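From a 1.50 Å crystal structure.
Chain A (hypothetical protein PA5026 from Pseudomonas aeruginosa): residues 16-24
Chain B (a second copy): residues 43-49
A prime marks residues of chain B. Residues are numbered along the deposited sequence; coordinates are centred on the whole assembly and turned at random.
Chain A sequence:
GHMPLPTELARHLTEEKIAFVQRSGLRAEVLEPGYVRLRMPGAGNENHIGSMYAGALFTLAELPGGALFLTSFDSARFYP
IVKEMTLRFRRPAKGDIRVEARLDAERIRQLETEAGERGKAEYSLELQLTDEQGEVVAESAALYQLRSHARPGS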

# COMPACT_ATOMS: atom_id res chain seq x y z
N GLU A 16 -6.53 -0.47 16.05
CA GLU A 16 -6.66 0.97 16.28
C GLU A 16 -5.44 1.86 16.51
O GLU A 16 -5.59 3.08 16.56
N LYS A 17 -4.25 1.30 16.66
CA LYS A 17 -3.11 2.17 16.91
C LYS A 17 -2.87 3.13 15.74
O LYS A 17 -2.52 4.29 15.95
N ILE A 18 -3.05 2.64 14.52
CA ILE A 18 -2.85 3.46 13.33
C ILE A 18 -4.22 3.86 12.78
O ILE A 18 -4.99 3.00 12.33
N ALA A 19 -4.53 5.15 12.83
CA ALA A 19 -5.82 5.68 12.38
C ALA A 19 -6.20 5.29 10.96
O ALA A 19 -7.36 4.98 10.68
N PHE A 20 -5.22 5.32 10.06
CA PHE A 20 -5.43 4.96 8.66
C PHE A 20 -6.02 3.55 8.61
O PHE A 20 -6.94 3.27 7.84
N VAL A 21 -5.48 2.66 9.44
CA VAL A 21 -5.94 1.28 9.51
C VAL A 21 -7.31 1.20 10.17
O VAL A 21 -8.21 0.50 9.70
N GLN A 22 -7.48 1.93 11.27
CA GLN A 22 -8.74 1.93 11.98
C GLN A 22 -9.90 2.34 11.04
O GLN A 22 -10.96 1.71 11.05
N ARG A 23 -9.67 3.38 10.24
CA ARG A 23 -10.69 3.87 9.31
C ARG A 23 -11.11 2.85 8.26
O ARG A 23 -12.22 2.93 7.72
N SER A 24 -10.24 1.89 7.96
CA SER A 24 -10.56 0.86 6.96
C SER A 24 -11.46 -0.24 7.50
O SER A 24 -12.03 -1.02 6.74
N ALA B 43 -1.00 14.67 8.29
CA ALA B 43 -2.02 14.65 9.33
C ALA B 43 -3.08 13.58 9.10
O ALA B 43 -3.71 13.53 8.04
N GLY B 44 -3.26 12.72 10.10
CA GLY B 44 -4.25 11.65 10.01
C GLY B 44 -3.73 10.37 9.39
O GLY B 44 -4.38 9.33 9.46
N ASN B 45 -2.55 10.44 8.79
CA ASN B 45 -1.96 9.28 8.12
C ASN B 45 -0.69 8.74 8.78
O ASN B 45 0.05 7.96 8.19
N GLU B 46 -0.46 9.16 10.02
CA GLU B 46 0.72 8.74 10.77
C GLU B 46 0.64 7.28 11.22
O GLU B 46 -0.44 6.74 11.45
N ASN B 47 1.80 6.65 11.35
CA ASN B 47 1.84 5.27 11.80
C ASN B 47 2.15 5.22 13.29
O ASN B 47 1.88 6.17 14.02
N HIS B 48 2.73 4.10 13.72
CA HIS B 48 3.08 3.85 15.12
C HIS B 48 4.37 4.54 15.58
O HIS B 48 4.67 4.55 16.78
N ILE B 49 5.14 5.11 14.65
CA ILE B 49 6.40 5.75 15.01
C ILE B 49 6.63 7.17 14.49
O ILE B 49 7.76 7.55 14.19

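Residues leading into and along the chain A helix lie against an irregular loop of chain B, and the two stretches bury 354 Å² between them. Ile18, the N-cap residue, brings its CA within 5.3 Å of the CA of Asn47′. Its CA-to-CB bond points sideways, but chi1 m and chi2 t (-61°, 178°) bring the end of the side chain nearer the loop: Ile18 CG1 lies 4.0 Å from Asn47′ CA and 3.9 Å from His48′ N, while Ile18 CG2 lies 3.6 Å from Glu46′ O. These are van der Waals contacts of aliphatic carbon with the loop backbone, and His48′ N and His48′ ND1 are buried with no partner in the model.

Lys17, extended with all four chi angles t, lays its aliphatic chain alongside His48′, with Lys17 CE 4.1 Å from His48′ CB. Asn47′ points away overall; at chi1 p its OD1 accepts a hydrogen bond from Ile49′ N (2.8 Å, 154°), which ties the side chain to its own loop.

Arg23 points toward chain B, and its m, t, m bends for chi1 to chi3 place the guanidinium beside the Gly44′ carbonyl. Arg23 NH1 donates to Gly44′ O at 2.9 Å and 170°, nearly linear, with the acceptor near the guanidinium plane. Gly44′ has phi/psi of 88/-12, where a CB would jam against the preceding carbonyl, so the backbone itself calls for glycine.

Phe20 (chi1 t, chi2 97°) also points toward the loop and meets the Asn45′ amide with its ring edge. With chi1 m, the end of the Asn45′ amide meets both the edge of the Phe20 ring and the edge of the Arg23 guanidinium, which adjoin each other.

Two waters complete the polar contact. Water 1 accepts from Ala19 N (3.0 Å) and donates to Glu46′ O (3.1 Å). Water 2 accepts from Phe20 N and donates to Gly44′ O and Glu46′ O, each at 2.8 Å, linking the helix start to two loop carbonyls.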

# COMPACT_ATOMS: atom_id res chain seq x y z
CB GLU A 16 -7.66 1.19 17.42
CG GLU A 16 -9.05 0.65 17.11
CD GLU A 16 -9.99 0.75 18.29
OE1 GLU A 16 -10.04 1.83 18.92
OE2 GLU A 16 -10.67 -0.26 18.58
CB LYS A 17 -1.84 1.36 17.17
CG LYS A 17 -0.73 2.20 17.79
CD LYS A 17 0.39 1.33 18.29
CE LYS A 17 1.47 2.15 18.98
NZ LYS A 17 2.58 1.26 19.44
CB ILE A 18 -2.04 2.69 12.26
CG1 ILE A 18 -0.66 2.34 12.83
CG2 ILE A 18 -1.89 3.53 10.99
CD1 ILE A 18 0.21 1.54 11.88
CB ALA A 19 -5.84 7.20 12.53
CB PHE A 20 -4.09 5.00 7.92
CG PHE A 20 -4.17 4.68 6.45
CD1 PHE A 20 -4.24 5.71 5.51
CD2 PHE A 20 -4.14 3.36 6.01
CE1 PHE A 20 -4.26 5.42 4.13
CE2 PHE A 20 -4.17 3.06 4.64
CZ PHE A 20 -4.23 4.09 3.71
CB VAL A 21 -4.94 0.40 10.31
CG1 VAL A 21 -5.52 -1.00 10.53
CG2 VAL A 21 -3.63 0.31 9.54
CB GLN A 22 -8.66 2.89 13.17
CG GLN A 22 -9.76 2.70 14.19
CD GLN A 22 -11.10 3.22 13.71
OE1 GLN A 22 -12.15 2.63 14.01
NE2 GLN A 22 -11.08 4.32 12.97
CB ARG A 23 -10.21 5.14 8.59
CG ARG A 23 -9.95 6.34 9.49
CD ARG A 23 -9.81 7.63 8.68
NE ARG A 23 -8.70 7.61 7.72
CZ ARG A 23 -7.46 8.04 7.98
NH1 ARG A 23 -7.16 8.52 9.19
NH2 ARG A 23 -6.53 8.01 7.03
CB SER A 24 -9.28 0.23 6.41
OG SER A 24 -8.75 -0.72 7.32
CB ALA B 43 -2.68 16.01 9.45
CB ASN B 45 -1.67 9.64 6.66
CG ASN B 45 -2.94 9.94 5.89
OD1 ASN B 45 -3.06 10.96 5.21
ND2 ASN B 45 -3.90 9.04 6.00
CB GLU B 46 0.89 9.66 11.98
CG GLU B 46 2.08 9.34 12.86
CD GLU B 46 2.40 10.46 13.85
OE1 GLU B 46 2.74 11.58 13.39
OE2 GLU B 46 2.30 10.23 15.08
CB ASN B 47 2.90 4.47 11.02
CG ASN B 47 4.30 5.06 11.13
OD1 ASN B 47 4.60 5.84 12.04
ND2 ASN B 47 5.17 4.67 10.21
CB HIS B 48 3.23 2.35 15.33
CG HIS B 48 4.26 1.72 14.43
ND1 HIS B 48 4.21 1.84 13.06
CD2 HIS B 48 5.37 0.99 14.71
CE1 HIS B 48 5.25 1.22 12.53
NE2 HIS B 48 5.97 0.70 13.51
CB ILE B 49 7.60 4.86 14.59
CG1 ILE B 49 7.48 4.48 13.11
CG2 ILE B 49 7.64 3.60 15.45
CD1 ILE B 49 8.61 3.61 12.62
O HOH W 1 -2.54 7.27 13.68
O HOH W 2 -3.04 7.00 10.36